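Local coordinates for Adhesin/hemolysin (Burkholderia pseudomallei 1026a, PDB 4G6V), which acts as the tRNA-cleaving toxin of a contact-dependent growth inhibition system and is bound here by its immunity protein CdiI, at the interface of chains A and B. Residues are numbered along the deposited sequence; one frame, centred on the assembly and turned at random. Chains: chain A, Adhesin/hemolysin; chain B, CdiI.

The interface of chains A and B. Residues chain A 93, 102-103, 121; chain B 2, 4, 69.
B:Ala2, the first modelled residue of the immunity protein, enters the toxin's active site and meets A:Asp93 and A:Asn103. Its backbone N donates to the backbone O of A:Asn103 at 3.0 Å. The same N also donates a hydrogen bond to the syn lone pair of OD2 in the A:Asp93 carboxylate; the shortness of this bond is not significant at this resolution. The anti lone pair of that OD2 takes the backbone N of A:Asn103 at 2.7 Å, in a nearly straight bond (165° at H). OD2 is thus gripped by a donor from each chain, and the carboxylate is tied to strand 99-104. A second tie runs the other way: A:Asp93 N donates to OD1 of A:Asp102 at 2.9 Å and meets it nearly along the C-O axis. The A:Asp102 carboxylate is therefore held by the A:Asp93 backbone. The methyl CB of B:Ala2 packs against the A:Asp102 carboxylate, 3.6 Å from OD2. This is the compact part of the contact.

The loose side belongs to B:Lys69, which hides only 6 Å² against 62 Å² for B:Ala2. It crosses A:Asp93 at about a right angle and reaches OD1 with NZ in a weak salt bridge. On the other side lies a second, closer contact. There A:Lys121, also an active-site residue, leaves helix 111-123 and meets B:Asp4 at the start of strand 4-9. CdiI thus touches the active-site residues A:Asp93, A:Asp102 and A:Lys121, which probably blocks tRNA from the site. The lysine chain bends at chi4 (-59°), which turns NZ toward B:Asp4. NZ of A:Lys121 forms a salt bridge with OD2 of B:Asp4, 3.1 Å away, approaching from above the carboxylate plane.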
# COMPACT_ATOMS: atom_id res chain seq x y z
N ASP A 93 6.60 7.25 -4.65
CA ASP A 93 7.85 6.92 -3.99
C ASP A 93 9.06 7.32 -4.82
O ASP A 93 9.94 8.06 -4.35
CB ASP A 93 7.90 5.42 -3.69
CG ASP A 93 6.98 5.01 -2.55
OD1 ASP A 93 6.55 5.90 -1.78
OD2 ASP A 93 6.70 3.80 -2.42
N ASP A 102 6.21 2.83 -7.28
CA ASP A 102 5.96 2.75 -5.84
C ASP A 102 6.62 1.50 -5.25
O ASP A 102 6.70 0.46 -5.92
CB ASP A 102 4.47 2.79 -5.52
CG ASP A 102 3.93 4.22 -5.40
OD1 ASP A 102 4.72 5.18 -5.51
OD2 ASP A 102 2.70 4.37 -5.19
N ASN A 103 7.10 1.60 -4.01
CA ASN A 103 7.70 0.47 -3.30
C ASN A 103 6.66 -0.29 -2.50
O ASN A 103 5.79 0.31 -1.88
CB ASN A 103 8.83 0.92 -2.35
CG ASN A 103 9.59 -0.27 -1.72
OD1 ASN A 103 10.24 -1.04 -2.43
ND2 ASN A 103 9.49 -0.43 -0.39
N LYS A 121 -3.90 -2.04 -4.62
CA LYS A 121 -3.07 -0.84 -4.63
C LYS A 121 -3.24 -0.15 -5.97
O LYS A 121 -3.26 1.08 -6.05
CB LYS A 121 -1.60 -1.19 -4.39
CG LYS A 121 -1.20 -1.20 -2.94
CD LYS A 121 0.07 -2.01 -2.75
CE LYS A 121 0.54 -2.03 -1.29
NZ LYS A 121 0.81 -0.67 -0.73
N ALA B 2 5.28 3.02 -0.59
CA ALA B 2 3.91 3.50 -0.43
C ALA B 2 3.20 2.72 0.67
O ALA B 2 3.21 1.49 0.67
CB ALA B 2 3.14 3.40 -1.74
N ASP B 4 -0.31 1.75 2.62
CA ASP B 4 -1.75 1.75 2.44
C ASP B 4 -2.44 0.95 3.54
O ASP B 4 -2.07 -0.18 3.85
CB ASP B 4 -2.11 1.17 1.06
CG ASP B 4 -1.70 2.10 -0.08
OD1 ASP B 4 -1.88 3.33 0.07
OD2 ASP B 4 -1.19 1.61 -1.11
N LYS B 69 4.64 11.48 3.80
CA LYS B 69 5.53 10.58 4.53
C LYS B 69 5.80 11.07 5.96
O LYS B 69 5.91 10.28 6.87
CB LYS B 69 6.84 10.38 3.77
CG LYS B 69 6.70 9.63 2.45
CD LYS B 69 6.37 8.16 2.66
CE LYS B 69 6.50 7.39 1.36
NZ LYS B 69 7.55 8.00 0.46